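Local structure of benzoate transport porin BenP (Acinetobacter baumannii AB307-0294, 5DL8) at residues L30-D38 against D143-S151; P334-G345 against H357-A368. The protein probably forms a channel through the outer membrane for benzoate and similar small solutes, as a calcium-binding beta-barrel porin of the OprD family. All blocks are in the same frame, centred on the assembly; numbering follows the deposited sequence.

Contact 1: residues L30-D38 against D143-S151; sequences LKNAYINRD and DASRQLLTS. With CA (calcium ion), chain G.
Lys31 and Gln147 exchange two hydrogen bonds, each side chain donating to the other residue's backbone carbonyl, and this reciprocal grip ties an inward-folded loop to the wall of the OprD-type beta barrel. Lys31 NZ reaches Gln147 O at 3.2 Å, in the carbonyl plane and on a lone pair. In return, Gln147 NE2 donates to Lys31 O, also at 3.2 Å and nearly straight (166°), but descends on that carbonyl from above its plane. The two chains slide past each other in opposite directions, bringing Gln147 OE1 to 3.4 Å from Lys31 CD. Gln147 is folded back at chi2 (45°), which turns its amide toward strand 25-39; there NE2 also bonds to Ser51 OG of the neighbouring strand 47-65, a second hold on the amide's rotation. The ammonium of Lys31 further makes a weak bond to Arg146 O and a strong one to a water (NZ to the water oxygen 2.7 Å), which passes its own hydrogens to Ala144 O and Arg146 O. One positive end thus gathers three loop carbonyls, directly or through water.

Packing continues along the same strand face. The methyl of Ala33 lies 3.7 Å from Gln147 NE2, and the chains of Ile35 and Arg146 cross at about a right angle. Arg37, salt-bridged to Glu396, and Arg146 turn their guanidinium planes 47° apart, consistent with the basic ladder that lines OprD-family channels. One residue on, Asp38 leaves this face, its OD1 binding a calcium ion at 2.5 Å.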
loop_
_atom_site.group_PDB
_atom_site.type_symbol
_atom_site.label_atom_id
_atom_site.label_comp_id
_atom_site.label_asym_id
_atom_site.label_seq_id
_atom_site.Cartn_x
_atom_site.Cartn_y
_atom_site.Cartn_z
ATOM N N LEU A 30 -0.263 -17.713 -7.498
ATOM C CA LEU A 30 0.163 -17.509 -8.850
ATOM C C LEU A 30 -0.383 -16.164 -9.325
ATOM O O LEU A 30 -1.534 -15.763 -9.093
ATOM C CB LEU A 30 -0.309 -18.632 -9.835
ATOM C CG LEU A 30 0.065 -20.080 -9.512
ATOM C CD1 LEU A 30 -0.751 -21.059 -10.327
ATOM C CD2 LEU A 30 1.507 -20.360 -9.750
ATOM N N LYS A 31 0.507 -15.484 -10.019
ATOM C CA LYS A 31 0.204 -14.242 -10.687
ATOM C C LYS A 31 0.876 -14.138 -12.110
ATOM O O LYS A 31 2.132 -14.033 -12.247
ATOM C CB LYS A 31 0.735 -13.087 -9.816
ATOM C CG LYS A 31 0.127 -11.735 -10.284
ATOM C CD LYS A 31 0.563 -10.523 -9.449
ATOM C CE LYS A 31 -0.295 -10.410 -8.174
ATOM N NZ LYS A 31 0.252 -9.260 -7.298
ATOM N N ASN A 32 0.043 -13.978 -13.096
ATOM C CA ASN A 32 0.417 -13.657 -14.454
ATOM C C ASN A 32 0.063 -12.198 -14.568
ATOM O O ASN A 32 -1.121 -11.857 -14.556
ATOM C CB ASN A 32 -0.431 -14.445 -15.453
ATOM C CG ASN A 32 0.053 -14.322 -16.954
ATOM O OD1 ASN A 32 -0.185 -13.342 -17.672
ATOM N ND2 ASN A 32 0.672 -15.384 -17.428
ATOM N N ALA A 33 1.073 -11.358 -14.771
ATOM C CA ALA A 33 0.902 -9.892 -14.699
ATOM C C ALA A 33 1.400 -9.236 -15.955
ATOM O O ALA A 33 2.584 -9.366 -16.286
ATOM C CB ALA A 33 1.705 -9.303 -13.490
ATOM N N TYR A 34 0.536 -8.480 -16.617
ATOM C CA TYR A 34 0.919 -7.604 -17.714
ATOM C C TYR A 34 0.686 -6.136 -17.313
ATOM O O TYR A 34 -0.463 -5.720 -16.977
ATOM C CB TYR A 34 0.113 -7.956 -18.945
ATOM C CG TYR A 34 0.225 -6.994 -20.082
ATOM C CD1 TYR A 34 1.309 -6.972 -20.885
ATOM C CD2 TYR A 34 -0.842 -6.122 -20.369
ATOM C CE1 TYR A 34 1.403 -6.028 -21.937
ATOM C CE2 TYR A 34 -0.814 -5.270 -21.424
ATOM C CZ TYR A 34 0.338 -5.197 -22.160
ATOM O OH TYR A 34 0.360 -4.287 -23.115
ATOM N N ILE A 35 1.782 -5.355 -17.324
ATOM C CA ILE A 35 1.670 -3.951 -17.035
ATOM C C ILE A 35 2.283 -3.190 -18.183
ATOM O O ILE A 35 3.412 -3.495 -18.609
ATOM C CB ILE A 35 2.338 -3.651 -15.687
ATOM C CG1 ILE A 35 1.455 -4.194 -14.529
ATOM C CG2 ILE A 35 2.634 -2.129 -15.553
ATOM C CD1 ILE A 35 2.260 -5.000 -13.536
ATOM N N ASN A 36 1.553 -2.179 -18.669
ATOM C CA ASN A 36 2.036 -1.405 -19.809
ATOM C C ASN A 36 1.717 0.052 -19.611
ATOM O O ASN A 36 0.543 0.440 -19.605
ATOM C CB ASN A 36 1.450 -1.910 -21.195
ATOM C CG ASN A 36 2.281 -1.481 -22.376
ATOM O OD1 ASN A 36 3.412 -1.965 -22.583
ATOM N ND2 ASN A 36 1.766 -0.563 -23.130
ATOM N N ARG A 37 2.747 0.871 -19.420
ATOM C CA ARG A 37 2.543 2.338 -19.397
ATOM C C ARG A 37 2.999 2.950 -20.698
ATOM O O ARG A 37 4.163 2.945 -21.010
ATOM C CB ARG A 37 3.261 2.993 -18.186
ATOM C CG ARG A 37 3.097 4.531 -18.075
ATOM C CD ARG A 37 3.577 5.110 -16.728
ATOM N NE ARG A 37 2.796 4.678 -15.619
ATOM C CZ ARG A 37 2.892 5.116 -14.335
ATOM N NH1 ARG A 37 3.789 6.029 -13.967
ATOM N NH2 ARG A 37 2.045 4.610 -13.393
ATOM N N ASP A 38 2.083 3.599 -21.378
ATOM C CA ASP A 38 2.322 4.152 -22.705
ATOM C C ASP A 38 2.195 5.670 -22.654
ATOM O O ASP A 38 1.068 6.213 -22.556
ATOM C CB ASP A 38 1.234 3.573 -23.681
ATOM C CG ASP A 38 1.349 4.106 -25.124
ATOM O OD1 ASP A 38 1.877 5.216 -25.331
ATOM O OD2 ASP A 38 0.858 3.439 -26.069
ATOM N N ASP A 143 2.038 -3.434 -0.328
ATOM C CA ASP A 143 1.973 -3.075 -1.736
ATOM C C ASP A 143 1.900 -4.319 -2.658
ATOM O O ASP A 143 2.942 -4.875 -3.117
ATOM C CB ASP A 143 3.140 -2.191 -2.154
ATOM C CG ASP A 143 2.938 -1.623 -3.550
ATOM O OD1 ASP A 143 1.855 -1.915 -4.223
ATOM O OD2 ASP A 143 3.813 -0.896 -4.047
ATOM N N ALA A 144 0.664 -4.623 -2.987
ATOM C CA ALA A 144 0.336 -5.702 -3.983
ATOM C C ALA A 144 -0.073 -5.179 -5.366
ATOM O O ALA A 144 -0.724 -5.864 -6.103
ATOM C CB ALA A 144 -0.810 -6.612 -3.378
ATOM N N SER A 145 0.317 -3.993 -5.755
ATOM C CA SER A 145 -0.227 -3.318 -6.988
ATOM C C SER A 145 0.449 -3.862 -8.345
ATOM O O SER A 145 -0.048 -3.648 -9.563
ATOM C CB SER A 145 -0.010 -1.770 -6.846
ATOM O OG SER A 145 1.406 -1.449 -6.845
ATOM N N ARG A 146 1.553 -4.582 -8.170
ATOM C CA ARG A 146 2.330 -4.922 -9.382
ATOM C C ARG A 146 2.555 -6.455 -9.479
ATOM O O ARG A 146 1.567 -7.167 -9.659
ATOM C CB ARG A 146 3.623 -4.095 -9.399
ATOM C CG ARG A 146 3.485 -2.572 -9.452
ATOM C CD ARG A 146 2.629 -2.138 -10.579
ATOM N NE ARG A 146 2.855 -0.738 -10.946
ATOM C CZ ARG A 146 2.458 0.363 -10.249
ATOM N NH1 ARG A 146 1.817 0.300 -9.061
ATOM N NH2 ARG A 146 2.790 1.553 -10.744
ATOM N N GLN A 147 3.790 -6.935 -9.266
ATOM C CA GLN A 147 4.061 -8.329 -9.308
ATOM C C GLN A 147 4.360 -8.861 -7.918
ATOM O O GLN A 147 3.398 -9.124 -7.148
ATOM C CB GLN A 147 5.146 -8.636 -10.364
ATOM C CG GLN A 147 5.545 -10.076 -10.546
ATOM C CD GLN A 147 4.377 -11.047 -10.606
ATOM O OE1 GLN A 147 3.808 -11.397 -9.570
ATOM N NE2 GLN A 147 4.058 -11.551 -11.805
ATOM N N LEU A 148 5.613 -8.986 -7.519
ATOM C CA LEU A 148 5.888 -9.446 -6.092
ATOM C C LEU A 148 5.542 -8.297 -5.053
ATOM O O LEU A 148 5.328 -7.125 -5.465
ATOM C CB LEU A 148 7.278 -10.038 -5.957
ATOM C CG LEU A 148 7.646 -11.147 -6.986
ATOM C CD1 LEU A 148 8.993 -11.787 -6.643
ATOM C CD2 LEU A 148 6.507 -12.191 -6.965
ATOM N N LEU A 149 5.429 -8.658 -3.780
ATOM C CA LEU A 149 4.888 -7.788 -2.690
ATOM C C LEU A 149 6.020 -7.265 -1.760
ATOM O O LEU A 149 7.021 -7.950 -1.397
ATOM C CB LEU A 149 3.989 -8.607 -1.826
ATOM C CG LEU A 149 2.521 -8.874 -2.174
ATOM C CD1 LEU A 149 2.241 -9.029 -3.620
ATOM C CD2 LEU A 149 1.907 -10.020 -1.382
ATOM N N THR A 150 5.905 -5.999 -1.433
ATOM C CA THR A 150 6.792 -5.308 -0.464
ATOM C C THR A 150 6.632 -5.946 0.922
ATOM O O THR A 150 5.531 -6.288 1.348
ATOM C CB THR A 150 6.440 -3.803 -0.461
ATOM O OG1 THR A 150 6.487 -3.380 -1.820
ATOM C CG2 THR A 150 7.386 -2.866 0.419
ATOM N N SER A 151 7.737 -6.201 1.581
ATOM C CA SER A 151 7.767 -6.480 3.009
ATOM C C SER A 151 8.926 -5.715 3.651
ATOM O O SER A 151 9.671 -4.987 2.929
ATOM C CB SER A 151 7.883 -7.980 3.194
ATOM O OG SER A 151 9.155 -8.478 2.772
HETATM CA CA CA G . 4.071 5.668 -26.404
HETATM O O HOH W 1 -1.290 -7.389 -8.505
HETATM O O HOH W 2 2.570 4.934 -28.024
HETATM O O HOH W 3 3.609 7.280 -28.008
HETATM O O HOH W 4 5.891 7.163 -26.050
HETATM O O HOH W 5 5.812 5.244 -28.177
#

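Contact 2: residues P334-G345 against H357-A368; sequences PGLNAMVKYVYG and HETESNVILNYA. With C8E ((hydroxyethyloxy)tri(ethyloxy)octane), chain C.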
loop_
_atom_site.group_PDB
_atom_site.type_symbol
_atom_site.label_atom_id
_atom_site.label_comp_id
_atom_site.label_asym_id
_atom_site.label_seq_id
_atom_site.Cartn_x
_atom_site.Cartn_y
_atom_site.Cartn_z
ATOM N N PRO A 334 -22.480 -13.370 -10.910
ATOM C CA PRO A 334 -21.701 -13.443 -9.642
ATOM C C PRO A 334 -20.215 -13.409 -9.875
ATOM O O PRO A 334 -19.757 -13.806 -10.923
ATOM C CB PRO A 334 -22.149 -14.757 -8.990
ATOM C CG PRO A 334 -23.513 -14.992 -9.566
ATOM C CD PRO A 334 -23.433 -14.505 -11.007
ATOM N N GLY A 335 -19.511 -12.831 -8.912
ATOM C CA GLY A 335 -18.100 -12.632 -8.983
ATOM C C GLY A 335 -17.650 -11.482 -9.846
ATOM O O GLY A 335 -16.500 -11.245 -9.848
ATOM N N LEU A 336 -18.510 -10.778 -10.573
ATOM C CA LEU A 336 -18.112 -9.555 -11.282
ATOM C C LEU A 336 -18.430 -8.188 -10.542
ATOM O O LEU A 336 -19.610 -7.881 -10.149
ATOM C CB LEU A 336 -18.850 -9.555 -12.608
ATOM C CG LEU A 336 -18.597 -8.376 -13.552
ATOM C CD1 LEU A 336 -17.174 -8.383 -14.077
ATOM C CD2 LEU A 336 -19.585 -8.335 -14.734
ATOM N N ASN A 337 -17.410 -7.357 -10.425
ATOM C CA ASN A 337 -17.522 -5.969 -9.998
ATOM C C ASN A 337 -16.549 -4.988 -10.730
ATOM O O ASN A 337 -15.504 -5.384 -11.325
ATOM C CB ASN A 337 -17.384 -5.810 -8.468
ATOM C CG ASN A 337 -16.036 -6.222 -7.967
ATOM O OD1 ASN A 337 -15.069 -5.543 -8.184
ATOM N ND2 ASN A 337 -15.968 -7.338 -7.320
ATOM N N ALA A 338 -17.011 -3.762 -10.792
ATOM C CA ALA A 338 -16.392 -2.706 -11.520
ATOM C C ALA A 338 -16.420 -1.441 -10.638
ATOM O O ALA A 338 -17.373 -1.189 -9.856
ATOM C CB ALA A 338 -17.078 -2.401 -12.816
ATOM N N MET A 339 -15.376 -0.669 -10.822
ATOM C CA MET A 339 -15.177 0.625 -10.156
ATOM C C MET A 339 -14.490 1.646 -11.067
ATOM O O MET A 339 -13.472 1.360 -11.727
ATOM C CB MET A 339 -14.451 0.450 -8.821
ATOM C CG MET A 339 -14.334 1.799 -8.125
ATOM S SD MET A 339 -13.857 1.783 -6.406
ATOM C CE MET A 339 -15.499 1.212 -5.801
ATOM N N VAL A 340 -15.073 2.817 -11.153
ATOM C CA VAL A 340 -14.510 3.950 -11.879
ATOM C C VAL A 340 -14.197 5.130 -10.858
ATOM O O VAL A 340 -15.057 5.510 -9.990
ATOM C CB VAL A 340 -15.583 4.425 -12.851
ATOM C CG1 VAL A 340 -15.142 5.653 -13.589
ATOM C CG2 VAL A 340 -15.858 3.288 -13.859
ATOM N N LYS A 341 -13.056 5.728 -10.959
ATOM C CA LYS A 341 -12.626 6.894 -10.106
ATOM C C LYS A 341 -12.056 7.973 -11.045
ATOM O O LYS A 341 -11.471 7.589 -12.038
ATOM C CB LYS A 341 -11.503 6.493 -9.217
ATOM C CG LYS A 341 -11.808 5.255 -8.466
ATOM C CD LYS A 341 -10.646 4.928 -7.509
ATOM C CE LYS A 341 -10.915 3.682 -6.670
ATOM N NZ LYS A 341 -9.594 3.358 -6.037
ATOM N N TYR A 342 -12.307 9.248 -10.766
ATOM C CA TYR A 342 -11.833 10.404 -11.518
ATOM C C TYR A 342 -11.319 11.473 -10.493
ATOM O O TYR A 342 -12.025 11.731 -9.567
ATOM C CB TYR A 342 -12.962 11.054 -12.325
ATOM C CG TYR A 342 -12.521 12.127 -13.357
ATOM C CD1 TYR A 342 -12.139 11.702 -14.653
ATOM C CD2 TYR A 342 -12.532 13.552 -13.101
ATOM C CE1 TYR A 342 -11.750 12.598 -15.647
ATOM C CE2 TYR A 342 -12.167 14.487 -14.137
ATOM C CZ TYR A 342 -11.769 13.978 -15.404
ATOM O OH TYR A 342 -11.376 14.701 -16.559
ATOM N N VAL A 343 -10.127 12.021 -10.669
ATOM C CA VAL A 343 -9.542 13.057 -9.858
ATOM C C VAL A 343 -9.056 14.191 -10.733
ATOM O O VAL A 343 -8.413 13.966 -11.751
ATOM C CB VAL A 343 -8.358 12.503 -9.054
ATOM C CG1 VAL A 343 -7.798 13.445 -7.990
ATOM C CG2 VAL A 343 -8.782 11.292 -8.320
ATOM N N TYR A 344 -9.343 15.431 -10.312
ATOM C CA TYR A 344 -8.774 16.624 -10.866
ATOM C C TYR A 344 -7.988 17.326 -9.752
ATOM O O TYR A 344 -8.454 17.398 -8.626
ATOM C CB TYR A 344 -9.889 17.512 -11.396
ATOM C CG TYR A 344 -9.489 18.910 -11.835
ATOM C CD1 TYR A 344 -9.042 19.125 -13.110
ATOM C CD2 TYR A 344 -9.619 20.017 -10.993
ATOM C CE1 TYR A 344 -8.685 20.396 -13.559
ATOM C CE2 TYR A 344 -9.294 21.317 -11.451
ATOM C CZ TYR A 344 -8.787 21.468 -12.734
ATOM O OH TYR A 344 -8.444 22.674 -13.279
ATOM N N GLY A 345 -6.786 17.802 -10.088
ATOM C CA GLY A 345 -5.897 18.502 -9.192
ATOM C C GLY A 345 -5.419 19.812 -9.875
ATOM O O GLY A 345 -5.207 19.860 -11.129
ATOM N N HIS A 357 -2.368 21.859 -13.909
ATOM C CA HIS A 357 -3.492 21.084 -13.505
ATOM C C HIS A 357 -3.419 19.719 -14.095
ATOM O O HIS A 357 -2.799 19.517 -15.180
ATOM C CB HIS A 357 -4.819 21.863 -13.813
ATOM C CG HIS A 357 -5.120 22.135 -15.268
ATOM N ND1 HIS A 357 -5.658 21.192 -16.127
ATOM C CD2 HIS A 357 -5.042 23.271 -15.997
ATOM C CE1 HIS A 357 -5.845 21.713 -17.330
ATOM N NE2 HIS A 357 -5.504 22.981 -17.266
ATOM N N GLU A 358 -4.066 18.738 -13.443
ATOM C CA GLU A 358 -3.941 17.353 -13.966
ATOM C C GLU A 358 -5.163 16.518 -13.615
ATOM O O GLU A 358 -5.895 16.859 -12.681
ATOM C CB GLU A 358 -2.655 16.701 -13.416
ATOM C CG GLU A 358 -2.739 16.583 -11.908
ATOM C CD GLU A 358 -1.458 16.181 -11.185
ATOM O OE1 GLU A 358 -1.515 16.080 -9.886
ATOM O OE2 GLU A 358 -0.417 15.939 -11.898
ATOM N N THR A 359 -5.392 15.464 -14.360
ATOM C CA THR A 359 -6.507 14.569 -14.144
ATOM C C THR A 359 -6.050 13.153 -14.177
ATOM O O THR A 359 -5.135 12.808 -14.943
ATOM C CB THR A 359 -7.705 14.744 -15.173
ATOM O OG1 THR A 359 -7.267 14.487 -16.516
ATOM C CG2 THR A 359 -8.306 16.093 -15.113
ATOM N N GLU A 360 -6.686 12.289 -13.405
ATOM C CA GLU A 360 -6.406 10.829 -13.487
ATOM C C GLU A 360 -7.720 10.059 -13.379
ATOM O O GLU A 360 -8.486 10.284 -12.448
ATOM C CB GLU A 360 -5.507 10.365 -12.368
ATOM C CG GLU A 360 -5.039 8.878 -12.539
ATOM C CD GLU A 360 -4.213 8.311 -11.377
ATOM O OE1 GLU A 360 -3.130 8.886 -11.054
ATOM O OE2 GLU A 360 -4.653 7.283 -10.801
ATOM N N SER A 361 -7.993 9.204 -14.350
ATOM C CA SER A 361 -9.130 8.285 -14.318
ATOM C C SER A 361 -8.595 6.855 -14.119
ATOM O O SER A 361 -7.488 6.545 -14.515
ATOM C CB SER A 361 -10.043 8.485 -15.567
ATOM O OG SER A 361 -9.314 8.207 -16.731
ATOM N N ASN A 362 -9.344 6.050 -13.431
ATOM C CA ASN A 362 -9.091 4.653 -13.195
ATOM C C ASN A 362 -10.382 3.847 -13.490
ATOM O O ASN A 362 -11.467 4.206 -12.959
ATOM C CB ASN A 362 -8.846 4.388 -11.673
ATOM C CG ASN A 362 -7.613 5.070 -11.087
ATOM O OD1 ASN A 362 -6.796 5.648 -11.781
ATOM N ND2 ASN A 362 -7.435 4.890 -9.794
ATOM N N VAL A 363 -10.227 2.707 -14.160
ATOM C CA VAL A 363 -11.291 1.709 -14.322
ATOM C C VAL A 363 -10.733 0.361 -13.770
ATOM O O VAL A 363 -9.611 0.025 -14.072
ATOM C CB VAL A 363 -11.717 1.569 -15.835
ATOM C CG1 VAL A 363 -12.779 0.469 -16.018
ATOM C CG2 VAL A 363 -12.288 2.872 -16.387
ATOM N N ILE A 364 -11.466 -0.331 -12.878
ATOM C CA ILE A 364 -11.035 -1.547 -12.162
ATOM C C ILE A 364 -12.180 -2.545 -12.338
ATOM O O ILE A 364 -13.369 -2.274 -11.898
ATOM C CB ILE A 364 -10.835 -1.217 -10.701
ATOM C CG1 ILE A 364 -9.837 -0.036 -10.545
ATOM C CG2 ILE A 364 -10.398 -2.429 -9.868
ATOM C CD1 ILE A 364 -10.101 0.743 -9.285
ATOM N N LEU A 365 -11.857 -3.647 -13.031
ATOM C CA LEU A 365 -12.778 -4.722 -13.317
ATOM C C LEU A 365 -12.242 -5.985 -12.562
ATOM O O LEU A 365 -11.057 -6.255 -12.655
ATOM C CB LEU A 365 -12.861 -4.962 -14.869
ATOM C CG LEU A 365 -13.376 -3.740 -15.718
ATOM C CD1 LEU A 365 -13.698 -4.120 -17.173
ATOM C CD2 LEU A 365 -14.636 -3.080 -15.136
ATOM N N ASN A 366 -13.092 -6.664 -11.746
ATOM C CA ASN A 366 -12.738 -7.882 -11.045
ATOM C C ASN A 366 -13.717 -8.977 -11.428
ATOM O O ASN A 366 -14.892 -8.684 -11.466
ATOM C CB ASN A 366 -12.720 -7.735 -9.543
ATOM C CG ASN A 366 -11.587 -6.873 -9.107
ATOM O OD1 ASN A 366 -10.362 -7.187 -9.296
ATOM N ND2 ASN A 366 -11.956 -5.708 -8.597
ATOM N N TYR A 367 -13.228 -10.167 -11.781
ATOM C CA TYR A 367 -14.084 -11.306 -12.078
ATOM C C TYR A 367 -13.517 -12.494 -11.295
ATOM O O TYR A 367 -12.406 -12.918 -11.592
ATOM C CB TYR A 367 -14.193 -11.641 -13.566
ATOM C CG TYR A 367 -15.224 -12.745 -13.771
ATOM C CD1 TYR A 367 -16.614 -12.562 -13.431
ATOM C CD2 TYR A 367 -14.864 -13.967 -14.119
ATOM C CE1 TYR A 367 -17.550 -13.573 -13.586
ATOM C CE2 TYR A 367 -15.794 -14.940 -14.265
ATOM C CZ TYR A 367 -17.141 -14.747 -14.004
ATOM O OH TYR A 367 -18.024 -15.840 -14.181
ATOM N N ALA A 368 -14.213 -12.992 -10.278
ATOM C CA ALA A 368 -13.760 -14.186 -9.564
ATOM C C ALA A 368 -14.543 -15.396 -10.275
ATOM O O ALA A 368 -15.771 -15.421 -10.323
ATOM C CB ALA A 368 -14.090 -14.041 -8.035
HETATM O O12 C8E C . -14.153 -14.943 -19.409
HETATM C C13 C8E C . -14.323 -16.221 -18.831
HETATM C C14 C8E C . -15.765 -16.424 -18.343
HETATM O O15 C8E C . -16.063 -17.845 -18.268
HETATM C C16 C8E C . -16.810 -18.360 -17.155
HETATM C C17 C8E C . -18.265 -17.922 -17.287
HETATM O O18 C8E C . -19.070 -18.626 -16.313
HETATM C C19 C8E C . -20.319 -17.918 -16.109
HETATM C C20 C8E C . -21.394 -18.859 -15.577
HETATM O O21 C8E C . -20.892 -19.553 -14.422
HETATM O O HOH W 6 -20.369 -15.441 -13.092
#
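Asn366 meets Asn337 in a hydrogen-bonded pair of an antiparallel hairpin, and their side chains add a bond to the backbone ladder: Asn366 ND2 donates to Asn337 OD1 at 3.1 Å, almost straight (167°). The acceptor lies in the Asn366 amide plane, although the two amides are turned 56° against each other. Asn337 holds CG between its backbone N and carbonyl carbon (chi1 64°), a rotation that leans OD1 over the neighbouring strand. Asn366 OD1 is taken separately by Gln380 of strand 377-388, so this amide links three strands.

Lys341 and Ile364 occupy the same face, two residues apart in register. The lysine chain runs extended, crossing the isoleucine on its way, with CE 4.0 Å from Ile364 CD1; its CB also sits beside that of Asn362. Ile364 bonds through its backbone to Met339 both ways, N to Met339 O at 2.9 Å and O to Met339 N at 2.8 Å. Farther along, Glu360 and Glu358 project from this face to polar partners outside the hairpin, Thr311 for one, and Tyr386 and Lys315 for the other.

The reverse face is mostly apolar and aromatic. Ala338 CB and Leu365 CD2 are tight at 3.4 Å, Leu336 CB lies at the ring edge of Tyr367, and Thr359 CG2 at that of Tyr344. Next to a bound detergent, Tyr367 OH lies 2.6 Å from a water that donates to Pro334 O.

Eleven backbone hydrogen bonds, which use no side-chain atoms, join the two strands. The face with Asn337, Lys341, Glu358, Glu360 and Asn366 is the more polar, though Met339, Val343 and Ile364 share it, and the face with Leu336, Val340, Leu365 and the tyrosines the more apolar, consistent with a barrel wall of mixed inner side and membrane-facing outer side.

How the contacts relate
The two contacts show what a barrel wall requires in two directions. Contact 2 is built within the wall: neighbouring strands of one hairpin, held by a regular backbone ladder, bury about three times the area of contact 1 and carry surfaces of opposite character. Contact 1 joins the wall to a loop distant in sequence, with no strand pairing, so side chains, loop carbonyls and a water do the work. Both are partly buried and belong to the same barrel, their centres about 17 Å apart and their nearest atoms about 7 Å, without touching. Contact 1 includes a calcium ligand, Asp38, whereas in contact 2 Glu358 packs against Val388 of the other calcium site.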